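Local coordinates for glucose-1-phosphate thymidylyltransferase (Bacillus anthracis, PDB 4ECM), which catalyses the joining of thymidine triphosphate and glucose 1-phosphate into dTDP-glucose with release of pyrophosphate, a step of dTDP-L-rhamnose biosynthesis, at residues I28-G33 / A111-L116; D72-T77 / E118-N123. One frame throughout, in Å; residues are numbered along the deposited sequence.

Contact 1 of 2, residues I28-G33 / A111-L116; sequences IILAGG and AQALGL. With DAU (2'deoxy-thymidine-5'-diphospho-alpha-D-glucose), chain B; POP (pyrophosphate 2-), chain C.
I28 and L30 of strand 28-30 meet A113 and L114 of helix 111-115, whose axis lies 9.3 Å from that of the strand at its closest and runs 140° to it, nearer antiparallel than parallel; L30 and A113 are the facing pair, their CA atoms 6.8 Å apart. Two apolar pairs carry the contact. In I28 the longer branch reaches outward, its CG1 lying anti to the carbonyl carbon (chi1 -61°), and CD1 comes to 3.6 Å from L114 CD1, the isoleucine and leucine chains lying nearly perpendicular. The CB of L114 does not aim at the strand, yet CD1 ends up against it; V128 of the neighbouring strand 125-130 packs on the same leucine. Two residues on, and so on the same face of the strand, L30 CD2 rests 3.9 Å from A113 CB; a bare methyl suits A113, since it fits between the leucine and thymine O21. Beyond L30 the chain turns off the sheet and G32 N donates a hydrogen bond of 2.9 Å to O21 of the thymine, with L30 CB 3.5 Å and A113 CB 3.9 Å from the same oxygen. Glycine fits here because a side chain on G32 would run into O21; G33, with its positive phi, passes 3.5 Å from pyrophosphate O5 at its CA. L30 to G33 and A113 thus line part of the pocket, and H48 and Q104 also hydrogen-bond to the dTDP-glucose. A glycine-rich loop leaving a parallel strand for the nucleotide and pyrophosphate is characteristic of sugar-nucleotide nucleotidyltransferases with a Rossmann-like core.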
loop_
_atom_site.group_PDB
_atom_site.type_symbol
_atom_site.label_atom_id
_atom_site.label_comp_id
_atom_site.label_asym_id
_atom_site.label_seq_id
_atom_site.Cartn_x
_atom_site.Cartn_y
_atom_site.Cartn_z
ATOM N N ILE A 28 5.079 12.943 21.684
ATOM C CA ILE A 28 5.898 12.355 20.636
ATOM C C ILE A 28 5.876 10.837 20.761
ATOM O O ILE A 28 6.142 10.303 21.828
ATOM C CB ILE A 28 7.348 12.842 20.737
ATOM C CG1 ILE A 28 7.403 14.377 20.568
ATOM C CG2 ILE A 28 8.218 12.154 19.694
ATOM C CD1 ILE A 28 8.754 14.993 20.866
ATOM N N ILE A 29 5.510 10.141 19.686
ATOM C CA ILE A 29 5.542 8.676 19.688
ATOM C C ILE A 29 6.569 8.275 18.639
ATOM O O ILE A 29 6.436 8.631 17.465
ATOM C CB ILE A 29 4.191 8.013 19.340
ATOM C CG1 ILE A 29 3.086 8.479 20.280
ATOM C CG2 ILE A 29 4.318 6.468 19.426
ATOM C CD1 ILE A 29 1.706 7.929 19.932
ATOM N N LEU A 30 7.601 7.563 19.069
ATOM C CA LEU A 30 8.663 7.117 18.182
ATOM C C LEU A 30 8.303 5.717 17.737
ATOM O O LEU A 30 8.331 4.771 18.532
ATOM C CB LEU A 30 10.026 7.177 18.892
ATOM C CG LEU A 30 10.422 8.584 19.359
ATOM C CD1 LEU A 30 11.837 8.585 19.930
ATOM C CD2 LEU A 30 10.305 9.630 18.209
ATOM N N ALA A 31 7.944 5.588 16.463
ATOM C CA ALA A 31 7.475 4.320 15.937
ATOM C C ALA A 31 8.286 3.835 14.752
ATOM O O ALA A 31 7.768 3.134 13.892
ATOM C CB ALA A 31 5.984 4.431 15.569
ATOM N N GLY A 32 9.571 4.178 14.731
ATOM C CA GLY A 32 10.470 3.770 13.653
ATOM C C GLY A 32 11.129 2.430 13.918
ATOM O O GLY A 32 10.542 1.542 14.535
ATOM N N GLY A 33 12.356 2.275 13.437
ATOM C CA GLY A 33 13.083 1.013 13.602
ATOM C C GLY A 33 12.799 0.003 12.502
ATOM O O GLY A 33 11.841 0.133 11.759
ATOM N N ALA A 111 17.422 8.834 19.648
ATOM C CA ALA A 111 17.819 10.216 19.794
ATOM C C ALA A 111 17.724 10.940 18.451
ATOM O O ALA A 111 17.305 12.085 18.393
ATOM C CB ALA A 111 19.237 10.303 20.379
ATOM N N GLN A 112 18.081 10.244 17.381
ATOM C CA GLN A 112 17.977 10.782 16.022
ATOM C C GLN A 112 16.493 11.057 15.657
ATOM O O GLN A 112 16.146 12.095 15.088
ATOM C CB GLN A 112 18.545 9.762 15.032
ATOM C CG GLN A 112 18.623 10.267 13.589
ATOM C CD GLN A 112 19.065 9.176 12.611
ATOM O OE1 GLN A 112 18.379 8.164 12.431
ATOM N NE2 GLN A 112 20.189 9.410 11.936
ATOM N N ALA A 113 15.634 10.086 15.968
ATOM C CA ALA A 113 14.204 10.204 15.702
ATOM C C ALA A 113 13.641 11.406 16.456
ATOM O O ALA A 113 12.910 12.222 15.906
ATOM C CB ALA A 113 13.478 8.913 16.101
ATOM N N LEU A 114 14.029 11.546 17.712
ATOM C CA LEU A 114 13.540 12.664 18.524
ATOM C C LEU A 114 13.980 13.995 17.938
ATOM O O LEU A 114 13.236 14.973 17.996
ATOM C CB LEU A 114 14.028 12.532 19.964
ATOM C CG LEU A 114 13.659 13.651 20.930
ATOM C CD1 LEU A 114 12.166 13.786 21.058
ATOM C CD2 LEU A 114 14.283 13.368 22.294
ATOM N N GLY A 115 15.170 14.020 17.349
ATOM C CA GLY A 115 15.722 15.254 16.753
ATOM C C GLY A 115 14.853 15.857 15.664
ATOM O O GLY A 115 14.859 17.062 15.472
ATOM N N LEU A 116 14.102 15.014 14.947
ATOM C CA LEU A 116 13.198 15.466 13.864
ATOM C C LEU A 116 11.993 16.282 14.391
ATOM O O LEU A 116 11.283 16.948 13.621
ATOM C CB LEU A 116 12.648 14.248 13.106
ATOM C CG LEU A 116 13.675 13.257 12.553
ATOM C CD1 LEU A 116 12.992 11.983 12.071
ATOM C CD2 LEU A 116 14.540 13.889 11.447
HETATM O O6 DAU B . 12.338 -0.289 26.139
HETATM C C6 DAU B . 13.121 0.523 27.016
HETATM C C5 DAU B . 14.522 0.688 26.445
HETATM O O5 DAU B . 14.386 1.228 25.133
HETATM C C4 DAU B . 15.390 1.597 27.321
HETATM O O4 DAU B . 15.598 1.017 28.603
HETATM C C3 DAU B . 16.751 1.881 26.690
HETATM O O3 DAU B . 17.453 2.838 27.511
HETATM C C2 DAU B . 16.520 2.427 25.277
HETATM O O2 DAU B . 17.769 2.614 24.585
HETATM C C1 DAU B . 15.625 1.498 24.466
HETATM O O1 DAU B . 16.320 0.280 24.224
HETATM P P2 DAU B . 15.914 -0.671 22.983
HETATM O O3P DAU B . 14.648 -1.435 23.287
HETATM O O4P DAU B . 17.166 -1.390 22.567
HETATM O OPP DAU B . 15.516 0.409 21.847
HETATM P P DAU B . 15.003 -0.033 20.388
HETATM O O1P DAU B . 14.238 -1.330 20.504
HETATM O O2P DAU B . 16.144 0.092 19.445
HETATM O "O5'" DAU B . 13.919 1.110 20.042
HETATM C "C5'" DAU B . 12.692 1.134 20.741
HETATM C "C4'" DAU B . 11.602 1.966 20.066
HETATM O "O4'" DAU B . 12.060 3.209 19.536
HETATM C "C3'" DAU B . 10.890 1.224 18.956
HETATM O "O3'" DAU B . 9.499 1.287 19.287
HETATM C "C2'" DAU B . 11.177 1.995 17.690
HETATM C "C1'" DAU B . 11.685 3.343 18.180
HETATM N N11 DAU B . 12.913 3.844 17.540
HETATM C C61 DAU B . 14.079 3.040 17.609
HETATM C C51 DAU B . 15.147 3.273 16.766
HETATM C C5A DAU B . 16.427 2.478 16.926
HETATM C C21 DAU B . 12.784 4.734 16.457
HETATM O O21 DAU B . 11.648 5.439 16.347
HETATM N N31 DAU B . 13.813 4.991 15.613
HETATM C C41 DAU B . 14.981 4.304 15.711
HETATM O O41 DAU B . 15.991 4.558 14.848
HETATM P P1 POP C . 14.587 -4.093 15.822
HETATM O O1 POP C . 15.611 -4.113 14.716
HETATM O O2 POP C . 13.894 -5.424 15.945
HETATM O O3 POP C . 15.308 -3.789 17.107
HETATM O O POP C . 13.494 -2.945 15.485
HETATM P P2 POP C . 13.054 -1.811 16.559
HETATM O O4 POP C . 12.728 -2.489 17.871
HETATM O O5 POP C . 11.821 -1.103 16.059
HETATM O O6 POP C . 14.178 -0.811 16.798
#

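Contact 2 of 2, residues D72-T77 / E118-N123; sequences DIMIIT and EDFVGN
M74 and F120 make most of this contact, their side chains running alongside each other, head to tail. M74 CB lies over one face of the F120 ring, 3.8 Å from its centroid and 19° off the normal, a CH-pi contact displaced toward the rim. With CG anti to the backbone N (chi1 172°) and a bend at chi3, the methionine turns back on the aromatic residue, bringing CE to 3.4 Å from F120 CB. M74 SD stands obliquely to the ring, 4.7 Å from the centroid, in a Met-aromatic contact; a flexible thioether can follow the ring's outline in this way. At the edge, near the ring plane, F120 CZ comes within 3.7 Å of D72 O. The ring is delivered by F120 CG lying anti to its own N (chi1 173°), which sends it from helix 118-121 toward the strand. G122, the first residue beyond the helix, has a positive phi, which glycine accepts easily, and its N bonds back to E118 O. Farther out, K26 makes a cation-pi contact with F120 and a hydrogen bond to F120 O. M74 also packs on T100 of strand 98-103 and on C117; the helix sits over strand 72-77, which has strands 25-30 and 98-103 on its two sides in the sheet.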
loop_
_atom_site.group_PDB
_atom_site.type_symbol
_atom_site.label_atom_id
_atom_site.label_comp_id
_atom_site.label_asym_id
_atom_site.label_seq_id
_atom_site.Cartn_x
_atom_site.Cartn_y
_atom_site.Cartn_z
ATOM N N ASP A 72 -1.628 17.380 20.975
ATOM C CA ASP A 72 -0.750 17.732 19.849
ATOM C C ASP A 72 0.361 16.694 19.870
ATOM O O ASP A 72 1.270 16.761 20.693
ATOM C CB ASP A 72 -0.165 19.145 20.000
ATOM C CG ASP A 72 -1.222 20.243 19.915
ATOM O OD1 ASP A 72 -2.176 20.119 19.125
ATOM O OD2 ASP A 72 -1.087 21.249 20.638
ATOM N N ILE A 73 0.293 15.739 18.950
ATOM C CA ILE A 73 1.214 14.610 18.953
ATOM C C ILE A 73 1.916 14.412 17.621
ATOM O O ILE A 73 1.276 14.403 16.560
ATOM C CB ILE A 73 0.441 13.311 19.248
ATOM C CG1 ILE A 73 -0.311 13.426 20.584
ATOM C CG2 ILE A 73 1.397 12.107 19.247
ATOM C CD1 ILE A 73 -1.341 12.353 20.838
ATOM N N MET A 74 3.234 14.239 17.682
ATOM C CA MET A 74 4.004 13.955 16.496
ATOM C C MET A 74 4.348 12.466 16.463
ATOM O O MET A 74 4.738 11.880 17.475
ATOM C CB MET A 74 5.276 14.813 16.432
ATOM C CG MET A 74 6.214 14.406 15.290
ATOM S SD MET A 74 7.320 15.723 14.727
ATOM C CE MET A 74 6.116 16.771 13.912
ATOM N N ILE A 75 4.210 11.871 15.289
ATOM C CA ILE A 75 4.480 10.455 15.068
ATOM C C ILE A 75 5.661 10.337 14.115
ATOM O O ILE A 75 5.633 10.898 13.011
ATOM C CB ILE A 75 3.277 9.777 14.412
ATOM C CG1 ILE A 75 1.992 9.959 15.256
ATOM C CG2 ILE A 75 3.570 8.286 14.101
ATOM C CD1 ILE A 75 1.958 9.253 16.531
ATOM N N ILE A 76 6.692 9.608 14.536
ATOM C CA ILE A 76 7.872 9.363 13.713
ATOM C C ILE A 76 7.922 7.892 13.288
ATOM O O ILE A 76 7.769 6.998 14.117
ATOM C CB ILE A 76 9.153 9.660 14.478
ATOM C CG1 ILE A 76 9.176 11.114 14.972
ATOM C CG2 ILE A 76 10.397 9.346 13.605
ATOM C CD1 ILE A 76 9.150 12.169 13.870
ATOM N N THR A 77 8.103 7.638 11.997
ATOM C CA THR A 77 8.255 6.264 11.515
ATOM C C THR A 77 9.031 6.262 10.209
ATOM O O THR A 77 9.421 7.318 9.715
ATOM C CB THR A 77 6.891 5.531 11.362
ATOM O OG1 THR A 77 7.115 4.113 11.251
ATOM C CG2 THR A 77 6.111 6.052 10.156
ATOM N N GLU A 118 12.158 18.789 16.593
ATOM C CA GLU A 118 12.571 20.098 17.118
ATOM C C GLU A 118 11.578 21.241 16.827
ATOM O O GLU A 118 11.085 21.905 17.750
ATOM C CB GLU A 118 13.976 20.472 16.590
ATOM C CG GLU A 118 14.475 21.844 17.128
ATOM C CD GLU A 118 15.932 22.166 16.759
ATOM O OE1 GLU A 118 16.619 21.338 16.121
ATOM O OE2 GLU A 118 16.392 23.261 17.135
ATOM N N ASP A 119 11.293 21.472 15.553
ATOM C CA ASP A 119 10.398 22.569 15.150
ATOM C C ASP A 119 8.970 22.379 15.673
ATOM O O ASP A 119 8.330 23.331 16.098
ATOM C CB ASP A 119 10.395 22.730 13.626
ATOM C CG ASP A 119 11.744 23.237 13.074
ATOM O OD1 ASP A 119 12.584 23.746 13.849
ATOM O OD2 ASP A 119 11.946 23.144 11.847
ATOM N N PHE A 120 8.492 21.143 15.655
ATOM C CA PHE A 120 7.171 20.825 16.171
ATOM C C PHE A 120 7.023 21.212 17.652
ATOM O O PHE A 120 6.007 21.766 18.043
ATOM C CB PHE A 120 6.900 19.333 16.005
ATOM C CG PHE A 120 5.619 18.866 16.655
ATOM C CD1 PHE A 120 4.387 19.100 16.052
ATOM C CD2 PHE A 120 5.649 18.171 17.848
ATOM C CE1 PHE A 120 3.204 18.658 16.646
ATOM C CE2 PHE A 120 4.486 17.712 18.442
ATOM C CZ PHE A 120 3.255 17.959 17.846
ATOM N N VAL A 121 8.037 20.925 18.462
ATOM C CA VAL A 121 7.966 21.222 19.890
ATOM C C VAL A 121 8.191 22.710 20.191
ATOM O O VAL A 121 7.537 23.264 21.065
ATOM C CB VAL A 121 8.941 20.338 20.709
ATOM C CG1 VAL A 121 8.993 20.786 22.175
ATOM C CG2 VAL A 121 8.527 18.895 20.623
ATOM N N GLY A 122 9.087 23.361 19.452
ATOM C CA GLY A 122 9.381 24.779 19.679
ATOM C C GLY A 122 9.925 24.968 21.091
ATOM O O GLY A 122 10.874 24.297 21.480
ATOM N N ASN A 123 9.302 25.855 21.858
ATOM C CA ASN A 123 9.726 26.145 23.224
ATOM C C ASN A 123 8.941 25.370 24.273
ATOM O O ASN A 123 9.151 25.562 25.465
ATOM C CB ASN A 123 9.575 27.644 23.516
ATOM C CG ASN A 123 10.450 28.503 22.628
ATOM O OD1 ASN A 123 11.601 28.163 22.344
ATOM N ND2 ASN A 123 9.910 29.625 22.188
#

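Contacts 1 and 2 have centres 10 Å apart and share one sheet, in which strands 25-30 and 72-77 are parallel neighbours. Along the chain the four segments alternate: strand 25-30, strand 72-77, then helices 110-115 and 118-121 in succession, each helix pairing with a strand that precedes it. The strands touch directly as well, L30 CD2 packing on I76 CG1 and A31 N probably bonding to I76 O, while A31 O probably bonds to T77 OG1. Contact 1 lies at the ligand-facing end, beside dTDP-glucose; contact 2 is farther off, with the M74 side chain about 11 Å from it. The two successive helices pack on neighbouring strands of the sheet, and of the two contacts only contact 1 lines the dTDP-glucose pocket.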